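Local coordinates for protein beta-lactamase (Nostoc sp., PDB 6NHS) that probably hydrolyses the beta-lactam ring of penicillin-type antibiotics as a class D serine beta-lactamase, at residues Y228-N233 / E247-S252; V22-S27 / I37-R42; A62-I67 / W216-L221. All coordinates share one frame; numbering follows the deposited sequence.

Contact 1 (Y228-N233 / E247-S252); sequences YFFATN and EVTRRS
Thr249 on the helix faces Phe230 and Thr232 on the strand, and its short side chain shows how one threonine can serve a polar and an apolar neighbour at once. Its CB lies 3.8 Å from OG1 of Thr232. The branch then divides. OG1 accepts a hydrogen bond from the hydroxyl of Thr232, with 2.8 Å between the two OG1 atoms, and is also hydrogen-bonded to the carbonyl of Arg245 one turn earlier, so a buried hydroxyl pair is tied back to the helix backbone. The methyl, CG2, swings anti to the backbone N (chi1 -52° for OG1) and comes down over one face of the Phe230 ring. It stands 3.9 Å from the ring centroid and 23° off the normal, a CH-pi contact displaced toward the CD1–CE1 side of the ring.

Beside this pair, CG2 of Thr232 presses on CG2 of Val248 at 3.5 Å, tighter than usual for two carbons. Val248 also contributes its carbonyl: Ser252 N and Ser252 OG both bond to Val248 O, the hydroxyl at 2.6 Å, and they arrive from opposite faces of the carbonyl plane. Elsewhere Val248 packs against Leu31 and Ile33, while Phe217 of the adjacent strand meets both Phe230 and Thr249.

With the axes of segments 228-233 and 247-252 9.1 Å apart at closest approach, the arrangement is that of the penicillin-binding-protein and serine beta-lactamase fold, in which the C-terminal helix lies across a face of the central antiparallel sheet.

Contact 2 (V22-S27 / I37-R42); sequences VNLGRS and ILIYDR
Leu24, at the entrance to helix 25-30, comes nearest to strand 35-41 at Ile37, but 8.0 Å still separates the CA atoms of Leu24 and Ile37, leaving the side chains to bridge the gap. Leu24 does this with one methyl. Its CG is turned beside the backbone N (chi1 -69°) and CD1 continues the chain in an extended line (chi2 -173°), which carries that methyl to the strand. There it meets two isoleucines: Leu24 CD1 is 4.1 Å from CG2 of Ile37 and 4.4 Å from CD1 of Ile39. The partners differ in kind. Ile37 offers its short branch, the methyl held between its backbone N and carbonyl carbon, whereas Ile39 reaches with the end of its longer branch. The side chains of Leu24 and Ile37 cross at about a right angle, and methyl groups alone make the closest approaches.

Ile37 and Ile39 lie two residues apart and therefore on the same face of the strand, the usual alternation of a beta sheet. In this beta-lactamase fold that face of the central antiparallel sheet also receives helix 239-255, where Ser252 touches Ile37 and Leu253 touches Ile39. Leu24 additionally rests on Tyr48 and His50 of the edge strand 46-50.

Just before Leu24, Asn23 caps the turn leading into the helix: its OD1 accepts from Gly25 N at 3.2 Å, a weak bond with an N-H...O angle of 130°. A second weak bond, 3.4 Å from Arg26 N to Asn23 O, spans the same turn. Leu24, which follows Asn23 in this turn, is buried with its side chain directed at the strand, whereas Asn23 is exposed.

Contact 3 (A62-I67 / W216-L221); sequences ASTFKI and WFVGYL. With FMT (formic acid), chain K.
In Thr64 a first torsion of 67° places OG1 between the backbone N and the carbonyl carbon and turns CG2 toward Trp216 and Val218 on the strand, where a chi1 of -47° sets Val218 CG2 between its own backbone N and carbonyl carbon, facing the helix. Thr64 CG2 sits 3.4 Å from Trp216 CB and stands above the plane near CG, at the rim of the indole, the two side chains crossing at about a right angle; OG1 lies over the same face. That hydroxyl is hydrogen-bonded to Pro61 O and Gln164 NE2, and the indole N-H is held by Leu60 O. Val218 then offers CG2 to two partners, Thr64 CG2 at 4.1 Å and Ile67 CD1 at 4.0 Å, completing a small apolar seam.

Ser63 and Lys66 of the same turn belong to a probable SxxK motif, in which related enzymes carry their nucleophilic serine. Lys66 NZ donates to Ser63 OG at 2.8 Å and to O2 of a formic acid molecule, probably from the crystallisation liquor, at 2.6 Å.

The start of helix 65-76 is thus laid against strand 213-223 near the centre of the chain. Helix 161-172 closes in with Gln164 against Trp216 and Val218 and Phe167 against Ile67; within the sheet, strands 198-207 and 226-236 flank strand 213-223.

How the contacts relate
All three contacts are built on one antiparallel sheet, using three successive strands across it: 35-41 in contact 2, 226-236 in contact 1 and 213-223 in contact 3. Contacts 1 and 2 have centres about 7 Å apart and touch, through backbone pairs such as Ala231 N to Leu38 O. Contacts 1 and 3, with centres about 11 Å apart, meet likewise through Thr232 N and Phe217 O. Contacts 2 and 3 do not touch; their centres are about 17 Å apart. Along the chain contact 2 closes first, then contact 3, then contact 1. The sheet thereby connects the terminal helices to the probable active-site turn in a single body.

Contact 1 (Y228-N233 / E247-S252)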
loop_
_atom_site.group_PDB
_atom_site.type_symbol
_atom_site.label_atom_id
_atom_site.label_comp_id
_atom_site.label_asym_id
_atom_site.label_seq_id
_atom_site.Cartn_x
_atom_site.Cartn_y
_atom_site.Cartn_z
ATOM N N TYR A 228 13.271 7.304 -1.969
ATOM C CA TYR A 228 13.395 5.973 -2.546
ATOM C C TYR A 228 12.036 5.288 -2.447
ATOM O O TYR A 228 11.624 4.862 -1.363
ATOM C CB TYR A 228 14.484 5.173 -1.834
ATOM C CG TYR A 228 15.809 5.897 -1.799
ATOM C CD1 TYR A 228 16.132 6.752 -0.750
ATOM C CD2 TYR A 228 16.729 5.747 -2.827
ATOM C CE1 TYR A 228 17.343 7.422 -0.722
ATOM C CE2 TYR A 228 17.943 6.414 -2.810
ATOM C CZ TYR A 228 18.245 7.248 -1.752
ATOM O OH TYR A 228 19.445 7.918 -1.730
ATOM N N PHE A 229 11.337 5.213 -3.573
ATOM C CA PHE A 229 10.073 4.492 -3.643
ATOM C C PHE A 229 10.349 2.999 -3.742
ATOM O O PHE A 229 11.297 2.579 -4.411
ATOM C CB PHE A 229 9.256 4.967 -4.849
ATOM C CG PHE A 229 8.951 6.441 -4.822
ATOM C CD1 PHE A 229 7.803 6.915 -4.192
ATOM C CD2 PHE A 229 9.815 7.357 -5.408
ATOM C CE1 PHE A 229 7.517 8.279 -4.150
ATOM C CE2 PHE A 229 9.539 8.723 -5.375
ATOM C CZ PHE A 229 8.388 9.186 -4.737
ATOM N N PHE A 230 9.529 2.195 -3.067
ATOM C CA PHE A 230 9.738 0.754 -3.067
ATOM C C PHE A 230 8.410 0.014 -3.155
ATOM O O PHE A 230 7.367 0.502 -2.712
ATOM C CB PHE A 230 10.512 0.284 -1.825
ATOM C CG PHE A 230 9.813 0.579 -0.521
ATOM C CD1 PHE A 230 8.866 -0.294 -0.009
ATOM C CD2 PHE A 230 10.119 1.723 0.201
ATOM C CE1 PHE A 230 8.223 -0.025 1.193
ATOM C CE2 PHE A 230 9.476 1.996 1.412
ATOM C CZ PHE A 230 8.531 1.121 1.901
ATOM N N ALA A 231 8.474 -1.185 -3.730
ATOM C CA ALA A 231 7.352 -2.114 -3.773
ATOM C C ALA A 231 7.915 -3.517 -3.631
ATOM O O ALA A 231 8.704 -3.963 -4.475
ATOM C CB ALA A 231 6.549 -1.984 -5.075
ATOM N N THR A 232 7.522 -4.197 -2.557
ATOM C CA THR A 232 7.920 -5.567 -2.282
ATOM C C THR A 232 6.711 -6.479 -2.449
ATOM O O THR A 232 5.607 -6.153 -1.999
ATOM C CB THR A 232 8.496 -5.695 -0.863
ATOM O OG1 THR A 232 9.728 -4.966 -0.778
ATOM C CG2 THR A 232 8.759 -7.149 -0.515
ATOM N N ASN A 233 6.920 -7.618 -3.104
ATOM C CA ASN A 233 5.840 -8.555 -3.391
ATOM C C ASN A 233 6.383 -9.964 -3.224
ATOM O O ASN A 233 7.367 -10.321 -3.875
ATOM C CB ASN A 233 5.301 -8.344 -4.810
ATOM C CG ASN A 233 4.073 -9.171 -5.094
ATOM O OD1 ASN A 233 4.167 -10.370 -5.350
ATOM N ND2 ASN A 233 2.905 -8.531 -5.054
ATOM N N GLU A 247 10.905 -7.265 6.341
ATOM C CA GLU A 247 12.312 -7.589 6.554
ATOM C C GLU A 247 13.104 -7.576 5.248
ATOM O O GLU A 247 14.242 -7.089 5.216
ATOM C CB GLU A 247 12.432 -8.941 7.257
ATOM C CG GLU A 247 13.857 -9.341 7.630
ATOM C CD GLU A 247 14.529 -8.363 8.585
ATOM O OE1 GLU A 247 13.820 -7.618 9.289
ATOM O OE2 GLU A 247 15.775 -8.338 8.622
ATOM N N VAL A 248 12.537 -8.104 4.157
ATOM C CA VAL A 248 13.300 -8.063 2.908
ATOM C C VAL A 248 13.406 -6.636 2.404
ATOM O O VAL A 248 14.418 -6.262 1.798
ATOM C CB VAL A 248 12.715 -8.984 1.818
ATOM C CG1 VAL A 248 12.674 -10.409 2.286
ATOM C CG2 VAL A 248 11.344 -8.520 1.376
ATOM N N THR A 249 12.378 -5.817 2.640
ATOM C CA THR A 249 12.473 -4.403 2.304
ATOM C C THR A 249 13.591 -3.738 3.098
ATOM O O THR A 249 14.421 -3.012 2.538
ATOM C CB THR A 249 11.133 -3.711 2.562
ATOM O OG1 THR A 249 10.087 -4.430 1.899
ATOM C CG2 THR A 249 11.157 -2.288 2.028
ATOM N N ARG A 250 13.638 -3.997 4.411
ATOM C CA ARG A 250 14.699 -3.457 5.259
ATOM C C ARG A 250 16.074 -3.860 4.751
ATOM O O ARG A 250 16.964 -3.019 4.589
ATOM C CB ARG A 250 14.540 -3.945 6.702
ATOM C CG ARG A 250 13.362 -3.419 7.446
ATOM C CD ARG A 250 13.505 -3.748 8.931
ATOM N NE ARG A 250 12.431 -3.119 9.675
ATOM C CZ ARG A 250 12.472 -1.862 10.092
ATOM N NH1 ARG A 250 11.441 -1.356 10.754
ATOM N NH2 ARG A 250 13.555 -1.125 9.865
ATOM N N ARG A 251 16.271 -5.160 4.525
ATOM C CA ARG A 251 17.580 -5.643 4.101
ATOM C C ARG A 251 17.958 -5.090 2.735
ATOM O O ARG A 251 19.137 -4.825 2.471
ATOM C CB ARG A 251 17.595 -7.171 4.097
ATOM C CG ARG A 251 17.307 -7.771 5.465
ATOM C CD ARG A 251 17.556 -9.264 5.481
ATOM N NE ARG A 251 17.227 -9.853 6.776
ATOM C CZ ARG A 251 17.601 -11.070 7.160
ATOM N NH1 ARG A 251 18.329 -11.828 6.350
ATOM N NH2 ARG A 251 17.253 -11.524 8.357
ATOM N N SER A 252 16.971 -4.900 1.855
ATOM C CA SER A 252 17.258 -4.339 0.537
ATOM C C SER A 252 17.736 -2.896 0.649
ATOM O O SER A 252 18.753 -2.521 0.054
ATOM C CB SER A 252 16.019 -4.429 -0.353
ATOM O OG SER A 252 15.573 -5.769 -0.468
#

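Contact 2 (V22-S27 / I37-R42)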
loop_
_atom_site.group_PDB
_atom_site.type_symbol
_atom_site.label_atom_id
_atom_site.label_comp_id
_atom_site.label_asym_id
_atom_site.label_seq_id
_atom_site.Cartn_x
_atom_site.Cartn_y
_atom_site.Cartn_z
ATOM N N VAL A 22 24.657 -4.461 -6.647
ATOM C CA VAL A 22 24.259 -5.075 -5.385
ATOM C C VAL A 22 23.264 -6.192 -5.670
ATOM O O VAL A 22 22.382 -6.052 -6.523
ATOM C CB VAL A 22 23.664 -4.028 -4.420
ATOM C CG1 VAL A 22 22.571 -3.230 -5.116
ATOM C CG2 VAL A 22 23.138 -4.692 -3.160
ATOM N N ASN A 23 23.406 -7.307 -4.957
ATOM C CA ASN A 23 22.515 -8.455 -5.119
ATOM C C ASN A 23 21.341 -8.303 -4.153
ATOM O O ASN A 23 21.439 -8.654 -2.975
ATOM C CB ASN A 23 23.276 -9.755 -4.885
ATOM C CG ASN A 23 22.448 -10.986 -5.213
ATOM O OD1 ASN A 23 21.396 -10.896 -5.846
ATOM N ND2 ASN A 23 22.928 -12.148 -4.787
ATOM N N LEU A 24 20.224 -7.772 -4.653
ATOM C CA LEU A 24 19.023 -7.667 -3.835
ATOM C C LEU A 24 18.310 -9.002 -3.682
ATOM O O LEU A 24 17.462 -9.138 -2.797
ATOM C CB LEU A 24 18.061 -6.633 -4.424
ATOM C CG LEU A 24 18.503 -5.171 -4.343
ATOM C CD1 LEU A 24 17.382 -4.246 -4.803
ATOM C CD2 LEU A 24 18.973 -4.816 -2.928
ATOM N N GLY A 25 18.627 -9.986 -4.521
ATOM C CA GLY A 25 18.058 -11.307 -4.334
ATOM C C GLY A 25 18.617 -12.062 -3.145
ATOM O O GLY A 25 18.046 -13.088 -2.757
ATOM N N ARG A 26 19.709 -11.572 -2.555
ATOM C CA ARG A 26 20.349 -12.290 -1.460
ATOM C C ARG A 26 19.414 -12.415 -0.261
ATOM O O ARG A 26 19.283 -13.496 0.326
ATOM C CB ARG A 26 21.650 -11.590 -1.068
ATOM C CG ARG A 26 22.370 -12.268 0.077
ATOM C CD ARG A 26 23.582 -11.484 0.531
ATOM N NE ARG A 26 23.894 -11.789 1.924
ATOM C CZ ARG A 26 25.077 -11.583 2.493
ATOM N NH1 ARG A 26 26.077 -11.078 1.783
ATOM N NH2 ARG A 26 25.263 -11.893 3.770
ATOM N N SER A 27 18.745 -11.319 0.112
ATOM C CA SER A 27 17.853 -11.354 1.269
ATOM C C SER A 27 16.718 -12.350 1.065
ATOM O O SER A 27 16.312 -13.041 2.006
ATOM C CB SER A 27 17.294 -9.958 1.537
ATOM O OG SER A 27 18.308 -8.975 1.424
ATOM N N ILE A 37 11.350 -7.228 -5.547
ATOM C CA ILE A 37 11.345 -5.875 -5.006
ATOM C C ILE A 37 11.770 -4.925 -6.110
ATOM O O ILE A 37 12.595 -5.265 -6.965
ATOM C CB ILE A 37 12.240 -5.734 -3.753
ATOM C CG1 ILE A 37 12.030 -4.364 -3.100
ATOM C CG2 ILE A 37 13.709 -5.943 -4.095
ATOM C CD1 ILE A 37 12.705 -4.201 -1.745
ATOM N N LEU A 38 11.174 -3.741 -6.103
ATOM C CA LEU A 38 11.537 -2.665 -7.007
ATOM C C LEU A 38 11.764 -1.411 -6.180
ATOM O O LEU A 38 10.910 -1.040 -5.368
ATOM C CB LEU A 38 10.439 -2.433 -8.048
ATOM C CG LEU A 38 10.747 -1.438 -9.160
ATOM C CD1 LEU A 38 11.924 -1.921 -9.995
ATOM C CD2 LEU A 38 9.512 -1.241 -10.028
ATOM N N ILE A 39 12.913 -0.771 -6.367
ATOM C CA ILE A 39 13.232 0.472 -5.672
ATOM C C ILE A 39 13.555 1.527 -6.719
ATOM O O ILE A 39 14.305 1.259 -7.664
ATOM C CB ILE A 39 14.395 0.293 -4.679
ATOM C CG1 ILE A 39 14.020 -0.727 -3.601
ATOM C CG2 ILE A 39 14.738 1.615 -4.011
ATOM C CD1 ILE A 39 15.165 -1.078 -2.676
ATOM N N TYR A 40 12.971 2.715 -6.566
ATOM C CA TYR A 40 13.165 3.807 -7.514
ATOM C C TYR A 40 13.803 4.991 -6.801
ATOM O O TYR A 40 13.213 5.555 -5.869
ATOM C CB TYR A 40 11.844 4.221 -8.166
ATOM C CG TYR A 40 11.996 5.367 -9.136
ATOM C CD1 TYR A 40 12.736 5.216 -10.300
ATOM C CD2 TYR A 40 11.400 6.599 -8.892
ATOM C CE1 TYR A 40 12.888 6.257 -11.194
ATOM C CE2 TYR A 40 11.544 7.649 -9.781
ATOM C CZ TYR A 40 12.290 7.468 -10.932
ATOM O OH TYR A 40 12.442 8.497 -11.832
ATOM N N ASP A 41 15.000 5.363 -7.252
ATOM C CA ASP A 41 15.749 6.508 -6.741
ATOM C C ASP A 41 15.253 7.753 -7.471
ATOM O O ASP A 41 15.491 7.911 -8.673
ATOM C CB ASP A 41 17.244 6.264 -6.962
ATOM C CG ASP A 41 18.135 7.422 -6.522
ATOM O OD1 ASP A 41 17.708 8.596 -6.492
ATOM O OD2 ASP A 41 19.315 7.142 -6.229
ATOM N N ARG A 42 14.567 8.643 -6.746
ATOM C CA ARG A 42 13.924 9.779 -7.403
ATOM C C ARG A 42 14.945 10.745 -7.988
ATOM O O ARG A 42 14.836 11.142 -9.155
ATOM C CB ARG A 42 13.011 10.520 -6.431
ATOM C CG ARG A 42 12.255 11.650 -7.114
ATOM C CD ARG A 42 11.734 12.663 -6.121
ATOM N NE ARG A 42 12.816 13.391 -5.468
ATOM C CZ ARG A 42 12.632 14.256 -4.476
ATOM N NH1 ARG A 42 13.671 14.876 -3.929
ATOM N NH2 ARG A 42 11.405 14.496 -4.029
#

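Contact 3 (A62-I67 / W216-L221)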
loop_
_atom_site.group_PDB
_atom_site.type_symbol
_atom_site.label_atom_id
_atom_site.label_comp_id
_atom_site.label_asym_id
_atom_site.label_seq_id
_atom_site.Cartn_x
_atom_site.Cartn_y
_atom_site.Cartn_z
ATOM N N ALA A 62 -4.885 -5.852 -1.973
ATOM C CA ALA A 62 -5.217 -6.045 -0.568
ATOM C C ALA A 62 -5.088 -4.724 0.177
ATOM O O ALA A 62 -5.472 -3.675 -0.350
ATOM C CB ALA A 62 -4.331 -7.127 0.064
ATOM N N SER A 63 -4.514 -4.752 1.382
ATOM C CA SER A 63 -4.478 -3.553 2.210
ATOM C C SER A 63 -3.624 -2.431 1.634
ATOM O O SER A 63 -3.739 -1.303 2.123
ATOM C CB SER A 63 -3.978 -3.884 3.621
ATOM O OG SER A 63 -5.018 -4.466 4.390
ATOM N N THR A 64 -2.756 -2.689 0.643
ATOM C CA THR A 64 -2.038 -1.568 0.039
ATOM C C THR A 64 -2.992 -0.591 -0.628
ATOM O O THR A 64 -2.642 0.578 -0.823
ATOM C CB THR A 64 -0.993 -2.036 -0.988
ATOM O OG1 THR A 64 -1.634 -2.628 -2.130
ATOM C CG2 THR A 64 -0.038 -3.019 -0.361
ATOM N N PHE A 65 -4.194 -1.050 -0.976
ATOM C CA PHE A 65 -5.195 -0.168 -1.558
ATOM C C PHE A 65 -5.650 0.903 -0.580
ATOM O O PHE A 65 -6.223 1.909 -1.009
ATOM C CB PHE A 65 -6.391 -0.994 -2.042
ATOM C CG PHE A 65 -7.408 -0.196 -2.806
ATOM C CD1 PHE A 65 -7.110 0.304 -4.062
ATOM C CD2 PHE A 65 -8.662 0.052 -2.266
ATOM C CE1 PHE A 65 -8.040 1.044 -4.773
ATOM C CE2 PHE A 65 -9.602 0.792 -2.967
ATOM C CZ PHE A 65 -9.290 1.289 -4.228
ATOM N N LYS A 66 -5.398 0.718 0.723
ATOM C CA LYS A 66 -5.785 1.729 1.704
ATOM C C LYS A 66 -5.136 3.077 1.412
ATOM O O LYS A 66 -5.691 4.119 1.781
ATOM C CB LYS A 66 -5.422 1.269 3.121
ATOM C CG LYS A 66 -6.278 0.130 3.661
ATOM C CD LYS A 66 -5.953 -0.136 5.136
ATOM C CE LYS A 66 -6.952 -1.101 5.772
ATOM N NZ LYS A 66 -6.778 -2.509 5.328
ATOM N N ILE A 67 -3.968 3.082 0.762
ATOM C CA ILE A 67 -3.335 4.350 0.399
ATOM C C ILE A 67 -4.213 5.115 -0.584
ATOM O O ILE A 67 -4.534 6.291 -0.374
ATOM C CB ILE A 67 -1.928 4.111 -0.177
ATOM C CG1 ILE A 67 -1.016 3.442 0.861
ATOM C CG2 ILE A 67 -1.327 5.429 -0.668
ATOM C CD1 ILE A 67 0.310 2.933 0.264
ATOM N N TRP A 216 2.597 -7.949 0.448
ATOM C CA TRP A 216 3.043 -6.661 -0.061
ATOM C C TRP A 216 3.700 -5.844 1.045
ATOM O O TRP A 216 3.300 -5.913 2.211
ATOM C CB TRP A 216 1.893 -5.804 -0.576
ATOM C CG TRP A 216 1.217 -6.124 -1.863
ATOM C CD1 TRP A 216 -0.007 -6.709 -2.015
ATOM C CD2 TRP A 216 1.657 -5.766 -3.175
ATOM N NE1 TRP A 216 -0.343 -6.768 -3.344
ATOM C CE2 TRP A 216 0.663 -6.198 -4.080
ATOM C CE3 TRP A 216 2.810 -5.148 -3.679
ATOM C CZ2 TRP A 216 0.785 -6.034 -5.464
ATOM C CZ3 TRP A 216 2.927 -4.979 -5.054
ATOM C CH2 TRP A 216 1.919 -5.426 -5.931
ATOM N N PHE A 217 4.668 -5.015 0.651
ATOM C CA PHE A 217 5.035 -3.827 1.422
ATOM C C PHE A 217 5.444 -2.762 0.413
ATOM O O PHE A 217 6.422 -2.953 -0.319
ATOM C CB PHE A 217 6.165 -4.116 2.416
ATOM C CG PHE A 217 6.459 -2.973 3.366
ATOM C CD1 PHE A 217 5.427 -2.290 4.002
ATOM C CD2 PHE A 217 7.768 -2.593 3.635
ATOM C CE1 PHE A 217 5.695 -1.243 4.880
ATOM C CE2 PHE A 217 8.045 -1.550 4.522
ATOM C CZ PHE A 217 7.006 -0.877 5.143
ATOM N N VAL A 218 4.677 -1.670 0.333
ATOM C CA VAL A 218 4.942 -0.607 -0.630
ATOM C C VAL A 218 4.988 0.719 0.113
ATOM O O VAL A 218 4.395 0.869 1.183
ATOM C CB VAL A 218 3.883 -0.560 -1.766
ATOM C CG1 VAL A 218 3.642 -1.946 -2.318
ATOM C CG2 VAL A 218 2.573 0.047 -1.264
ATOM N N GLY A 219 5.713 1.679 -0.451
ATOM C CA GLY A 219 5.837 2.974 0.204
ATOM C C GLY A 219 7.043 3.726 -0.326
ATOM O O GLY A 219 7.450 3.539 -1.472
ATOM N N TYR A 220 7.599 4.589 0.527
ATOM C CA TYR A 220 8.800 5.304 0.127
ATOM C C TYR A 220 9.575 5.766 1.351
ATOM O O TYR A 220 9.013 6.003 2.425
ATOM C CB TYR A 220 8.486 6.491 -0.796
ATOM C CG TYR A 220 7.587 7.574 -0.225
ATOM C CD1 TYR A 220 8.120 8.644 0.482
ATOM C CD2 TYR A 220 6.210 7.544 -0.429
ATOM C CE1 TYR A 220 7.308 9.649 0.985
ATOM C CE2 TYR A 220 5.389 8.546 0.069
ATOM C CZ TYR A 220 5.944 9.593 0.773
ATOM O OH TYR A 220 5.144 10.596 1.273
ATOM N N LEU A 221 10.880 5.892 1.157
ATOM C CA LEU A 221 11.821 6.269 2.194
ATOM C C LEU A 221 12.391 7.637 1.861
ATOM O O LEU A 221 12.877 7.853 0.745
ATOM C CB LEU A 221 12.941 5.232 2.293
ATOM C CG LEU A 221 14.132 5.560 3.184
ATOM C CD1 LEU A 221 13.714 5.539 4.663
ATOM C CD2 LEU A 221 15.268 4.581 2.897
HETATM C C FMT K . -8.907 -3.215 3.321
HETATM O O1 FMT K . -8.973 -2.015 3.212
HETATM O O2 FMT K . -7.821 -3.794 3.373
#